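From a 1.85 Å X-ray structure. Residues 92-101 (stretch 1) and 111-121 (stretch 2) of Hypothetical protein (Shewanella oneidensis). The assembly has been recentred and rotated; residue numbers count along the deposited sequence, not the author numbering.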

# COMPACT_ATOMS: atom_id res chain seq x y z
N GLN B 92 7.69 -18.44 -1.15
CA GLN B 92 7.89 -17.36 -2.12
C GLN B 92 7.86 -16.03 -1.44
O GLN B 92 7.15 -15.86 -0.47
CB GLN B 92 6.80 -17.35 -3.22
CG GLN B 92 5.37 -17.40 -2.71
CD GLN B 92 4.32 -17.05 -3.80
OE1 GLN B 92 4.64 -16.54 -4.88
NE2 GLN B 92 3.06 -17.31 -3.48
N ILE B 93 8.65 -15.10 -1.94
CA ILE B 93 8.51 -13.69 -1.63
C ILE B 93 7.62 -13.18 -2.73
O ILE B 93 8.11 -12.94 -3.83
CB ILE B 93 9.83 -12.91 -1.71
CG1 ILE B 93 10.94 -13.55 -0.86
CG2 ILE B 93 9.59 -11.43 -1.30
CD1 ILE B 93 10.71 -13.42 0.55
N TYR B 94 6.31 -13.12 -2.48
CA TYR B 94 5.36 -12.86 -3.55
C TYR B 94 5.15 -11.37 -3.84
O TYR B 94 4.58 -11.02 -4.88
CB TYR B 94 3.99 -13.52 -3.29
CG TYR B 94 3.28 -13.08 -2.05
CD1 TYR B 94 2.44 -11.99 -2.07
CD2 TYR B 94 3.44 -13.76 -0.85
CE1 TYR B 94 1.76 -11.58 -0.95
CE2 TYR B 94 2.76 -13.33 0.31
CZ TYR B 94 1.92 -12.26 0.23
OH TYR B 94 1.24 -11.81 1.31
N ARG B 95 5.58 -10.50 -2.92
CA ARG B 95 5.33 -9.06 -3.07
C ARG B 95 6.42 -8.23 -2.41
O ARG B 95 6.87 -8.53 -1.30
CB ARG B 95 3.99 -8.73 -2.46
CG ARG B 95 3.54 -7.28 -2.56
CD ARG B 95 2.94 -7.06 -3.87
NE ARG B 95 1.94 -6.00 -3.89
CZ ARG B 95 1.15 -5.78 -4.93
NH1 ARG B 95 1.27 -6.53 -6.01
NH2 ARG B 95 0.25 -4.81 -4.90
N LEU B 96 6.86 -7.21 -3.14
CA LEU B 96 7.78 -6.17 -2.66
C LEU B 96 7.03 -4.86 -2.75
O LEU B 96 6.44 -4.58 -3.79
CB LEU B 96 8.98 -6.09 -3.59
CG LEU B 96 9.85 -4.83 -3.60
CD1 LEU B 96 10.49 -4.65 -2.21
CD2 LEU B 96 10.89 -4.89 -4.75
N GLU B 97 7.04 -4.04 -1.70
CA GLU B 97 6.45 -2.69 -1.76
C GLU B 97 7.52 -1.72 -1.26
O GLU B 97 8.04 -1.86 -0.16
CB GLU B 97 5.10 -2.59 -1.03
CG GLU B 97 4.08 -3.64 -1.56
CD GLU B 97 2.70 -3.64 -0.94
OE1 GLU B 97 2.41 -2.91 0.05
OE2 GLU B 97 1.86 -4.41 -1.47
N GLY B 98 7.88 -0.76 -2.10
CA GLY B 98 8.96 0.18 -1.82
C GLY B 98 8.53 1.62 -1.93
O GLY B 98 7.75 1.96 -2.82
N VAL B 99 9.07 2.45 -1.05
CA VAL B 99 8.85 3.88 -1.03
C VAL B 99 10.20 4.57 -1.13
O VAL B 99 11.17 4.18 -0.44
CB VAL B 99 8.23 4.37 0.31
CG1 VAL B 99 7.80 5.81 0.19
CG2 VAL B 99 7.05 3.50 0.75
N LEU B 100 10.26 5.60 -1.97
CA LEU B 100 11.44 6.44 -2.12
C LEU B 100 11.09 7.89 -2.00
O LEU B 100 10.00 8.30 -2.40
CB LEU B 100 12.12 6.20 -3.47
CG LEU B 100 12.73 4.80 -3.66
CD1 LEU B 100 11.83 3.89 -4.47
CD2 LEU B 100 14.10 4.86 -4.31
N ASN B 101 12.03 8.70 -1.52
CA ASN B 101 11.90 10.15 -1.62
C ASN B 101 12.63 10.57 -2.89
O ASN B 101 13.84 10.29 -3.00
CB ASN B 101 12.53 10.84 -0.40
CG ASN B 101 12.26 12.34 -0.39
OD1 ASN B 101 11.66 12.88 -1.34
ND2 ASN B 101 12.70 13.00 0.65
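Stretch 2, residues 111-121: KALDGASDLLL

Stretch 1 is a β-strand from Gln 92 to Leu 100, with Asn 101 in the loop that follows. Tyr 94 departs from extended geometry, with phi/psi of -86/-15°. Stretch 2 is helical throughout and belongs to a longer helix. Its hydrogen bonding is disturbed near Gly 115 and Ala 116, where the helix is kinked. There Gly 115 N bonds to Ala 112 O at 2.9 Å, and Ala 116 N makes a weak bond to Leu 113 O at 2.9 Å. The regular pattern resumes with Ser 117 N to Leu 113 O at 3.1 Å.

The helix runs roughly antiparallel to the strand. The axes cross at 151° and approach to 9.5 Å. Ile 93 CA lies 7.7 Å from Leu 120 CA, Leu 96 CA lies 7.5 Å from Ser 117 CA, and Gly 98 CA lies 6.9 Å from Leu 113 CA.

The contact buries 390 Å² and has no hydrogen bonds across it. It is mainly apolar. Leu 96 is its centre and has the largest covered area. Leu 96 CD2 lies 3.6 Å from Ala 116 CB, 4.2 Å from Leu 113 CG and 3.2 Å from Ser 117 OG. The serine hydroxyl is hydrogen-bonded elsewhere in the structure. Leu 120 CD1 packs 4.1 Å from Leu 96 CB and 4.0 Å from Ile 93 CG2, so it bridges the two strand residues.

Gly 98 leaves room for Leu 113, whose CD1 sits 4.0 Å from Gly 98 CA. A CB on Gly 98 would clash with that methyl. Further along, Leu 100 CD2 meets Ala 112 CB at 3.7 Å.

Arg 95, Glu 97 and Val 99 point away from the helix. Arg 95 NE and Glu 97 OE2 form a salt bridge at 2.9 Å.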

# COMPACT_ATOMS: atom_id res chain seq x y z
N LYS B 111 14.23 2.16 -11.43
CA LYS B 111 15.55 1.57 -11.55
C LYS B 111 16.21 1.44 -10.19
O LYS B 111 16.86 0.45 -9.94
CB LYS B 111 16.45 2.41 -12.46
CG LYS B 111 15.98 2.46 -13.89
N ALA B 112 15.97 2.41 -9.29
CA ALA B 112 16.44 2.32 -7.92
C ALA B 112 15.80 1.15 -7.20
O ALA B 112 16.49 0.37 -6.56
CB ALA B 112 16.17 3.64 -7.13
N LEU B 113 14.48 0.99 -7.33
CA LEU B 113 13.79 -0.12 -6.69
C LEU B 113 14.19 -1.49 -7.21
O LEU B 113 14.04 -2.51 -6.51
CB LEU B 113 12.26 0.07 -6.72
CG LEU B 113 11.48 -0.86 -5.78
CD1 LEU B 113 11.92 -0.76 -4.33
CD2 LEU B 113 9.98 -0.67 -5.93
N ASP B 114 14.74 -1.55 -8.42
CA ASP B 114 15.35 -2.77 -8.92
C ASP B 114 16.49 -3.25 -8.03
O ASP B 114 16.83 -4.41 -8.09
CB ASP B 114 15.88 -2.61 -10.35
CG ASP B 114 14.78 -2.70 -11.41
OD1 ASP B 114 13.70 -3.27 -11.12
OD2 ASP B 114 15.03 -2.19 -12.52
N GLY B 115 17.08 -2.37 -7.21
CA GLY B 115 18.07 -2.82 -6.22
C GLY B 115 17.44 -3.85 -5.28
O GLY B 115 18.09 -4.82 -4.88
N ALA B 116 16.18 -3.62 -4.89
CA ALA B 116 15.42 -4.57 -4.11
C ALA B 116 15.05 -5.80 -4.94
O ALA B 116 15.30 -6.92 -4.53
CB ALA B 116 14.14 -3.90 -3.53
N SER B 117 14.40 -5.60 -6.07
CA SER B 117 13.92 -6.72 -6.89
C SER B 117 15.05 -7.65 -7.29
O SER B 117 14.90 -8.88 -7.19
CB SER B 117 13.15 -6.23 -8.11
OG SER B 117 11.94 -5.56 -7.74
N ASP B 118 16.19 -7.09 -7.70
CA ASP B 118 17.32 -7.93 -8.16
C ASP B 118 17.87 -8.75 -7.01
O ASP B 118 18.29 -9.89 -7.21
CB ASP B 118 18.45 -7.07 -8.73
CG ASP B 118 18.09 -6.40 -10.05
OD1 ASP B 118 17.06 -6.76 -10.66
OD2 ASP B 118 18.86 -5.53 -10.47
N LEU B 119 17.92 -8.20 -5.81
CA LEU B 119 18.45 -8.98 -4.67
C LEU B 119 17.51 -10.14 -4.30
O LEU B 119 17.95 -11.25 -3.98
CB LEU B 119 18.69 -8.10 -3.46
CG LEU B 119 19.38 -8.77 -2.27
CD1 LEU B 119 20.84 -9.14 -2.55
CD2 LEU B 119 19.26 -7.85 -1.06
N LEU B 120 16.21 -9.89 -4.39
CA LEU B 120 15.24 -10.96 -4.09
C LEU B 120 15.46 -12.15 -5.05
O LEU B 120 15.47 -13.32 -4.63
CB LEU B 120 13.82 -10.44 -4.20
CG LEU B 120 13.38 -9.42 -3.13
CD1 LEU B 120 11.94 -8.94 -3.33
CD2 LEU B 120 13.56 -10.06 -1.72
N LEU B 121 15.67 -11.85 -6.32
CA LEU B 121 15.92 -12.89 -7.32
C LEU B 121 17.28 -13.57 -7.10
O LEU B 121 17.38 -14.79 -7.20
CB LEU B 121 15.82 -12.30 -8.72
CG LEU B 121 14.41 -11.87 -9.15
CD1 LEU B 121 14.45 -11.03 -10.41
CD2 LEU B 121 13.51 -13.07 -9.31